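Local coordinates for tryptophan--tRNA ligase (Campylobacter jejuni subsp. jejuni, PDB 3TZL), which probably attaches tryptophan to its cognate tRNA at the expense of ATP, as a homodimeric aminoacyl-tRNA synthetase of class I, at residues 143-148 and 174-179; 5-10 and 133-138. One frame throughout, in Å; residues are numbered along the deposited sequence.

Interaction 1: residues 143-148 and 174-179; sequences VPVGKD and PEARVN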
ATOM      1  N   VAL B 143      -6.657   2.823  21.352  1.00 41.75           N
ATOM      2  CA  VAL B 143      -5.343   2.381  20.919  1.00 40.39           C
ATOM      3  C   VAL B 143      -4.348   2.700  22.038  1.00 48.66           C
ATOM      4  O   VAL B 143      -4.009   3.866  22.252  1.00 51.29           O
ATOM      5  CB  VAL B 143      -4.924   3.078  19.599  1.00 33.23           C
ATOM      6  CG1 VAL B 143      -3.623   2.516  19.069  1.00 35.02           C
ATOM      7  CG2 VAL B 143      -6.010   2.939  18.538  1.00 31.47           C
ATOM      8  N   PRO B 144      -3.896   1.670  22.777  1.00 49.14           N
ATOM      9  CA  PRO B 144      -2.905   1.907  23.836  1.00 55.18           C
ATOM     10  C   PRO B 144      -1.536   2.170  23.231  1.00 56.17           C
ATOM     11  O   PRO B 144      -1.009   1.282  22.569  1.00 57.75           O
ATOM     12  CB  PRO B 144      -2.866   0.578  24.604  1.00 54.86           C
ATOM     13  CG  PRO B 144      -4.005  -0.235  24.090  1.00 51.02           C
ATOM     14  CD  PRO B 144      -4.287   0.255  22.699  1.00 43.04           C
ATOM     15  N   VAL B 145      -0.988   3.356  23.470  1.00 54.87           N
ATOM     16  CA  VAL B 145       0.237   3.809  22.871  1.00 55.05           C
ATOM     17  C   VAL B 145       1.133   4.627  23.790  1.00 56.60           C
ATOM     18  O   VAL B 145       0.695   5.211  24.739  1.00 52.19           O
ATOM     19  CB  VAL B 145      -0.064   4.731  21.741  1.00 56.18           C
ATOM     20  CG1 VAL B 145      -0.612   3.989  20.601  1.00 61.72           C
ATOM     21  CG2 VAL B 145      -1.018   5.740  22.188  1.00 56.47           C
ATOM     22  N   GLY B 146       2.404   4.690  23.438  1.00 64.48           N
ATOM     23  CA  GLY B 146       3.337   5.584  24.077  1.00 66.94           C
ATOM     24  C   GLY B 146       3.226   6.979  23.503  1.00 67.79           C
ATOM     25  O   GLY B 146       2.934   7.142  22.347  1.00 69.09           O
ATOM     26  N   LYS B 147       3.461   7.985  24.321  1.00 70.95           N
ATOM     27  CA  LYS B 147       3.409   9.360  23.874  1.00 72.30           C
ATOM     28  C   LYS B 147       3.927   9.489  22.479  1.00 67.40           C
ATOM     29  O   LYS B 147       3.433  10.254  21.717  1.00 67.97           O
ATOM     30  CB  LYS B 147       4.254  10.237  24.785  1.00 77.25           C
ATOM     31  CG  LYS B 147       3.717  10.373  26.180  1.00 83.71           C
ATOM     32  CD  LYS B 147       4.360  11.542  26.924  1.00 87.83           C
ATOM     33  CE  LYS B 147       4.954  11.104  28.251  1.00 88.34           C
ATOM     34  NZ  LYS B 147       4.780  12.161  29.266  1.00 90.56           N
ATOM     35  N   ASP B 148       4.979   8.755  22.199  1.00 67.69           N
ATOM     36  CA  ASP B 148       5.497   8.498  20.882  1.00 74.11           C
ATOM     37  C   ASP B 148       4.435   8.451  19.776  1.00 67.56           C
ATOM     38  O   ASP B 148       4.602   9.032  18.725  1.00 66.61           O
ATOM     39  CB  ASP B 148       6.127   7.111  20.944  1.00 84.62           C
ATOM     40  CG  ASP B 148       7.485   7.059  20.347  1.00 92.97           C
ATOM     41  OD1 ASP B 148       8.330   7.859  20.750  1.00 97.71           O
ATOM     42  OD2 ASP B 148       7.723   6.209  19.481  1.00 94.12           O
ATOM     43  N   PRO B 174     -11.206   6.430  16.600  1.00 38.51           N
ATOM     44  CA  PRO B 174     -10.354   5.851  17.641  1.00 36.83           C
ATOM     45  C   PRO B 174      -9.765   6.896  18.581  1.00 42.31           C
ATOM     46  O   PRO B 174      -9.706   8.075  18.243  1.00 45.38           O
ATOM     47  CB  PRO B 174      -9.231   5.221  16.829  1.00 38.78           C
ATOM     48  CG  PRO B 174      -9.115   6.147  15.627  1.00 34.90           C
ATOM     49  CD  PRO B 174     -10.521   6.497  15.292  1.00 35.97           C
ATOM     50  N   GLU B 175      -9.322   6.449  19.752  1.00 42.57           N
ATOM     51  CA  GLU B 175      -8.733   7.322  20.762  1.00 45.03           C
ATOM     52  C   GLU B 175      -7.474   6.691  21.309  1.00 43.76           C
ATOM     53  O   GLU B 175      -7.438   5.482  21.576  1.00 39.92           O
ATOM     54  CB  GLU B 175      -9.689   7.507  21.935  1.00 53.61           C
ATOM     55  CG  GLU B 175     -10.758   8.559  21.745  1.00 60.68           C
ATOM     56  CD  GLU B 175     -11.228   9.107  23.072  1.00 71.75           C
ATOM     57  OE1 GLU B 175     -10.388   9.209  23.997  1.00 72.07           O
ATOM     58  OE2 GLU B 175     -12.431   9.423  23.194  1.00 77.86           O
ATOM     59  N   ALA B 176      -6.442   7.500  21.502  1.00 42.40           N
ATOM     60  CA  ALA B 176      -5.234   6.979  22.108  1.00 47.90           C
ATOM     61  C   ALA B 176      -5.485   6.811  23.592  1.00 52.29           C
ATOM     62  O   ALA B 176      -6.250   7.565  24.189  1.00 53.07           O
ATOM     63  CB  ALA B 176      -4.077   7.912  21.879  1.00 50.07           C
ATOM     64  N   ARG B 177      -4.862   5.801  24.181  1.00 53.54           N
ATOM     65  CA  ARG B 177      -4.816   5.702  25.628  1.00 57.66           C
ATOM     66  C   ARG B 177      -3.365   5.547  26.031  1.00 58.35           C
ATOM     67  O   ARG B 177      -2.732   4.531  25.734  1.00 55.31           O
ATOM     68  CB  ARG B 177      -5.626   4.517  26.137  1.00 59.07           C
ATOM     69  CG  ARG B 177      -5.482   4.294  27.637  1.00 59.82           C
ATOM     70  CD  ARG B 177      -6.350   3.139  28.104  1.00 59.58           C
ATOM     71  NE  ARG B 177      -5.824   1.831  27.719  1.00 55.72           N
ATOM     72  CZ  ARG B 177      -6.577   0.734  27.620  1.00 59.97           C
ATOM     73  NH1 ARG B 177      -6.023  -0.421  27.269  1.00 61.97           N
ATOM     74  NH2 ARG B 177      -7.887   0.790  27.872  1.00 55.13           N
ATOM     75  N   VAL B 178      -2.828   6.574  26.676  1.00 61.05           N
ATOM     76  CA  VAL B 178      -1.493   6.477  27.229  1.00 71.04           C
ATOM     77  C   VAL B 178      -1.632   5.817  28.588  1.00 76.06           C
ATOM     78  O   VAL B 178      -2.396   6.279  29.445  1.00 78.00           O
ATOM     79  CB  VAL B 178      -0.843   7.852  27.404  1.00 80.62           C
ATOM     80  CG1 VAL B 178       0.673   7.734  27.283  1.00 82.60           C
ATOM     81  CG2 VAL B 178      -1.397   8.836  26.383  1.00 81.21           C
ATOM     82  N   ASN B 179      -0.908   4.726  28.780  1.00 79.59           N
ATOM     83  CA  ASN B 179      -1.007   3.989  30.025  1.00 90.30           C
ATOM     84  C   ASN B 179      -0.096   4.614  31.070  1.00 94.24           C
ATOM     85  O   ASN B 179       1.058   4.932  30.793  1.00 89.28           O
ATOM     86  CB  ASN B 179      -0.689   2.510  29.795  1.00 93.05           C
ATOM     87  CG  ASN B 179      -1.431   1.935  28.587  1.00 94.16           C
ATOM     88  OD1 ASN B 179      -1.063   2.198  27.436  1.00 92.91           O
ATOM     89  ND2 ASN B 179      -2.477   1.146  28.844  1.00 93.18           N
TER
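Three backbone hydrogen bonds join the two segments. V143 N gives its hydrogen to E175 O over 2.8 Å; at 165° on the hydrogen, and with the donor lying in the carbonyl plane, this bond is the straightest of the set. R177 N then reaches V143 O at 2.9 Å, although it approaches 47° above that carbonyl's plane, and V145 N closes the series on R177 O at 3.1 Å, again from above the plane. V143 thus donates to E175 and accepts from R177, bracketing A176, which is the pairing of parallel strands. Cα-H groups add weaker contacts to the same oxygens: P144 CA stands 3.2 Å from R177 O, while A176 CA faces V143 O.

Side chains fill in around this backbone. V145 CG2, held in the crowded position between backbone N and carbonyl carbon (chi1 -72°), meets A176 CB at 3.8 Å. P144 and R177 lie on one face of the sheet, opposite V143 and A176, and cross obliquely, with P144 CG 3.8 Å from R177 NH1; both pack on V6 of strand 5-10. Farther along, V178 CG1 comes within 3.6 Å of V145 O, and the aliphatic start of K147 crosses V178 at about a right angle.

The two strands belong to a beta-alpha-beta unit whose helix 150-167 covers V145, A176 and V178 through I150. V143 also touches the bound tryptophan. Since backbone atoms make all three hydrogen bonds, while the side chains contribute mainly apolar packing, the pairing probably sets the path of residues 143-145, from which the chain continues into the predicted ATP-binding residues 146-148.

Interaction 2: residues 5-10 and 133-138; sequences RVLTGL and ADILLF. With TRP (tryptophan), chain J.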
ATOM      1  N   ARG B   5     -13.514  -1.999  21.925  1.00 41.83           N
ATOM      2  CA  ARG B   5     -12.410  -2.711  21.297  1.00 38.11           C
ATOM      3  C   ARG B   5     -11.061  -1.997  21.420  1.00 36.69           C
ATOM      4  O   ARG B   5     -10.917  -0.818  21.065  1.00 34.28           O
ATOM      5  CB  ARG B   5     -12.723  -2.998  19.826  1.00 33.55           C
ATOM      6  CG  ARG B   5     -11.666  -3.871  19.139  1.00 38.00           C
ATOM      7  CD  ARG B   5     -12.167  -4.417  17.813  1.00 41.22           C
ATOM      8  NE  ARG B   5     -13.327  -5.295  17.976  1.00 41.50           N
ATOM      9  CZ  ARG B   5     -14.143  -5.648  16.984  1.00 39.85           C
ATOM     10  NH1 ARG B   5     -13.937  -5.187  15.754  1.00 34.30           N
ATOM     11  NH2 ARG B   5     -15.172  -6.455  17.219  1.00 39.38           N
ATOM     12  N   VAL B   6     -10.074  -2.736  21.912  1.00 35.70           N
ATOM     13  CA  VAL B   6      -8.744  -2.209  22.159  1.00 31.97           C
ATOM     14  C   VAL B   6      -7.776  -2.905  21.228  1.00 38.18           C
ATOM     15  O   VAL B   6      -7.697  -4.136  21.189  1.00 44.13           O
ATOM     16  CB  VAL B   6      -8.318  -2.495  23.610  1.00 35.01           C
ATOM     17  CG1 VAL B   6      -6.944  -1.941  23.889  1.00 34.11           C
ATOM     18  CG2 VAL B   6      -9.332  -1.933  24.587  1.00 31.69           C
ATOM     19  N   LEU B   7      -7.024  -2.124  20.478  1.00 30.07           N
ATOM     20  CA  LEU B   7      -6.165  -2.702  19.484  1.00 33.47           C
ATOM     21  C   LEU B   7      -4.755  -2.181  19.658  1.00 39.96           C
ATOM     22  O   LEU B   7      -4.547  -0.976  19.792  1.00 40.93           O
ATOM     23  CB  LEU B   7      -6.689  -2.342  18.100  1.00 34.51           C
ATOM     24  CG  LEU B   7      -5.937  -2.909  16.895  1.00 37.22           C
ATOM     25  CD1 LEU B   7      -6.969  -3.401  15.893  1.00 40.68           C
ATOM     26  CD2 LEU B   7      -5.081  -1.850  16.274  1.00 34.59           C
ATOM     27  N   THR B   8      -3.793  -3.095  19.642  1.00 41.10           N
ATOM     28  CA  THR B   8      -2.387  -2.768  19.855  1.00 42.71           C
ATOM     29  C   THR B   8      -1.581  -3.499  18.803  1.00 39.51           C
ATOM     30  O   THR B   8      -1.742  -4.698  18.630  1.00 39.65           O
ATOM     31  CB  THR B   8      -1.885  -3.303  21.217  1.00 48.30           C
ATOM     32  OG1 THR B   8      -2.801  -2.944  22.256  1.00 52.29           O
ATOM     33  CG2 THR B   8      -0.510  -2.745  21.544  1.00 52.05           C
ATOM     34  N   GLY B   9      -0.724  -2.784  18.090  1.00 34.08           N
ATOM     35  CA  GLY B   9       0.196  -3.416  17.176  1.00 29.17           C
ATOM     36  C   GLY B   9       1.493  -3.644  17.923  1.00 29.78           C
ATOM     37  O   GLY B   9       1.906  -2.805  18.692  1.00 34.55           O
ATOM     38  N   LEU B  10       2.135  -4.783  17.707  1.00 34.20           N
ATOM     39  CA  LEU B  10       3.338  -5.105  18.474  1.00 33.98           C
ATOM     40  C   LEU B  10       4.572  -5.164  17.578  1.00 33.00           C
ATOM     41  O   LEU B  10       4.600  -5.886  16.590  1.00 32.59           O
ATOM     42  CB  LEU B  10       3.134  -6.426  19.211  1.00 36.59           C
ATOM     43  CG  LEU B  10       1.979  -6.468  20.219  1.00 36.97           C
ATOM     44  CD1 LEU B  10       1.717  -7.901  20.671  1.00 36.13           C
ATOM     45  CD2 LEU B  10       2.271  -5.586  21.419  1.00 40.27           C
ATOM     46  N   ALA B 133      -4.783   2.390   8.724  1.00 22.08           N
ATOM     47  CA  ALA B 133      -5.533   1.264   8.205  1.00 29.26           C
ATOM     48  C   ALA B 133      -5.663   0.159   9.271  1.00 32.31           C
ATOM     49  O   ALA B 133      -6.747  -0.397   9.459  1.00 33.19           O
ATOM     50  CB  ALA B 133      -4.888   0.733   6.918  1.00 23.46           C
ATOM     51  N   ASP B 134      -4.563  -0.143   9.967  1.00 29.34           N
ATOM     52  CA  ASP B 134      -4.581  -1.131  11.050  1.00 29.65           C
ATOM     53  C   ASP B 134      -5.684  -0.814  12.035  1.00 29.59           C
ATOM     54  O   ASP B 134      -6.472  -1.671  12.392  1.00 32.21           O
ATOM     55  CB  ASP B 134      -3.264  -1.111  11.825  1.00 33.74           C
ATOM     56  CG  ASP B 134      -2.088  -1.620  11.010  1.00 37.91           C
ATOM     57  OD1 ASP B 134      -2.259  -2.585  10.227  1.00 36.16           O
ATOM     58  OD2 ASP B 134      -0.987  -1.044  11.162  1.00 40.88           O
ATOM     59  N   ILE B 135      -5.721   0.434  12.478  1.00 26.33           N
ATOM     60  CA  ILE B 135      -6.687   0.872  13.471  1.00 31.63           C
ATOM     61  C   ILE B 135      -8.136   0.864  12.954  1.00 32.07           C
ATOM     62  O   ILE B 135      -9.028   0.298  13.595  1.00 31.94           O
ATOM     63  CB  ILE B 135      -6.294   2.260  13.980  1.00 33.50           C
ATOM     64  CG1 ILE B 135      -4.895   2.189  14.617  1.00 32.88           C
ATOM     65  CG2 ILE B 135      -7.336   2.796  14.949  1.00 33.92           C
ATOM     66  CD1 ILE B 135      -4.228   3.523  14.786  1.00 31.51           C
ATOM     67  N   LEU B 136      -8.355   1.457  11.783  1.00 31.98           N
ATOM     68  CA  LEU B 136      -9.710   1.682  11.261  1.00 33.59           C
ATOM     69  C   LEU B 136     -10.381   0.426  10.732  1.00 31.45           C
ATOM     70  O   LEU B 136     -11.599   0.295  10.809  1.00 33.79           O
ATOM     71  CB  LEU B 136      -9.704   2.744  10.151  1.00 31.00           C
ATOM     72  CG  LEU B 136      -9.181   4.125  10.537  1.00 30.18           C
ATOM     73  CD1 LEU B 136      -9.261   5.130   9.386  1.00 28.33           C
ATOM     74  CD2 LEU B 136      -9.914   4.643  11.746  1.00 26.52           C
ATOM     75  N   LEU B 137      -9.591  -0.465  10.147  1.00 28.46           N
ATOM     76  CA  LEU B 137     -10.103  -1.733   9.608  1.00 30.23           C
ATOM     77  C   LEU B 137     -10.936  -2.502  10.641  1.00 33.41           C
ATOM     78  O   LEU B 137     -11.962  -3.082  10.299  1.00 36.19           O
ATOM     79  CB  LEU B 137      -8.947  -2.607   9.090  1.00 31.79           C
ATOM     80  CG  LEU B 137      -9.224  -3.961   8.408  1.00 31.67           C
ATOM     81  CD1 LEU B 137     -10.162  -3.851   7.189  1.00 28.82           C
ATOM     82  CD2 LEU B 137      -7.918  -4.606   8.001  1.00 28.37           C
ATOM     83  N   PHE B 138     -10.535  -2.440  11.910  1.00 30.05           N
ATOM     84  CA  PHE B 138     -11.177  -3.224  12.975  1.00 31.00           C
ATOM     85  C   PHE B 138     -12.128  -2.477  13.904  1.00 35.21           C
ATOM     86  O   PHE B 138     -12.509  -3.006  14.939  1.00 35.98           O
ATOM     87  CB  PHE B 138     -10.101  -3.953  13.779  1.00 33.04           C
ATOM     88  CG  PHE B 138      -9.242  -4.821  12.921  1.00 32.21           C
ATOM     89  CD1 PHE B 138      -9.701  -6.054  12.492  1.00 36.49           C
ATOM     90  CD2 PHE B 138      -8.016  -4.386  12.492  1.00 30.20           C
ATOM     91  CE1 PHE B 138      -8.935  -6.844  11.675  1.00 37.25           C
ATOM     92  CE2 PHE B 138      -7.245  -5.170  11.655  1.00 32.36           C
ATOM     93  CZ  PHE B 138      -7.710  -6.400  11.241  1.00 31.92           C
TER
HETATM   94  N   TRP J 331       3.645   2.033  15.352  1.00 37.18           N
HETATM   95  CA  TRP J 331       3.562   1.116  16.494  1.00 46.30           C
HETATM   96  C   TRP J 331       4.888   1.053  17.241  1.00 56.08           C
HETATM   97  O   TRP J 331       4.974   0.509  18.347  1.00 56.28           O
HETATM   98  CB  TRP J 331       3.134  -0.292  16.042  1.00 41.38           C
HETATM   99  CG  TRP J 331       1.798  -0.287  15.363  1.00 36.80           C
HETATM  100  CD1 TRP J 331       1.535  -0.500  14.036  1.00 37.40           C
HETATM  101  CD2 TRP J 331       0.545  -0.005  15.985  1.00 35.80           C
HETATM  102  NE1 TRP J 331       0.179  -0.384  13.799  1.00 41.64           N
HETATM  103  CE2 TRP J 331      -0.448  -0.071  14.981  1.00 41.42           C
HETATM  104  CE3 TRP J 331       0.163   0.300  17.299  1.00 35.44           C
HETATM  105  CZ2 TRP J 331      -1.800   0.142  15.256  1.00 37.36           C
HETATM  106  CZ3 TRP J 331      -1.182   0.519  17.569  1.00 36.62           C
HETATM  107  CH2 TRP J 331      -2.146   0.432  16.553  1.00 37.87           C
HETATM  108  OXT TRP J 331       5.895   1.553  16.737  1.00 59.37           O
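The F138 ring has L137 CG over one face, 3.9 Å above its plane and offset toward the rim, and D134 O at its edge, in plane. L7 CD1 comes at the same ring obliquely, 3.7 Å from F138 CD2, and the W80 ring meets it with the planes about 60° apart. This is strand-on-helix packing in the Rossmann-type catalytic domain of a synthetase of class I: strand 5-10, which runs toward the 'HIGH' region, lies against the last turn of helix 122-137.

L7 carries most of the apolar contact. CG anti to the backbone N (chi1 -178°) carries the branch toward the helix, where CD1 goes to F138 and CD2 lies loosely beside I135 CG1 and 3.7 Å from CH2 of the bound tryptophan. I135 CG1 approaches the ligand's CZ2, so the strand and the helix both line the indole pocket. G9, lacking a side chain, lets its N come to 3.3 Å from the ligand's CE3.

From the helix, D134 OD2 accepts the indole NE1 hydrogen at 3.0 Å and a nearly straight 170°. The same oxygen is bonded to H45 NE2, and OD1 to Q82 NE2, so the carboxylate's rotation is held from both oxygens.

At the opposite end of the contact a cationic group meets the F138 carbonyl near the C-terminal end of the helix, which should be electrostatically favourable. R5, bent at chi3, sets F138 O near its guanidinium plane, and NH1 donates to that oxygen over 2.7 Å.

The two contacts lie side by side, their centres 12 Å apart, and helix 122-137 of interaction 2 is followed in the chain, after a short loop, by strand 142-144 of interaction 1. P144 and P174 form the seam: P144 CD packs 3.2 Å from L7 O, and P174 CB stands 3.6 Å from I135 CG2. Interaction 2 is buried, and apolar side chains dominate it, with a single arginine-carbonyl bond across its segments; interaction 1 is partly buried and rests on backbone bonds between parallel strands. Both border the bound tryptophan, through V143 in one and L7, G9, D134 and I135 in the other, while residues 146-148, ending one segment of interaction 1, are predicted to bind ATP.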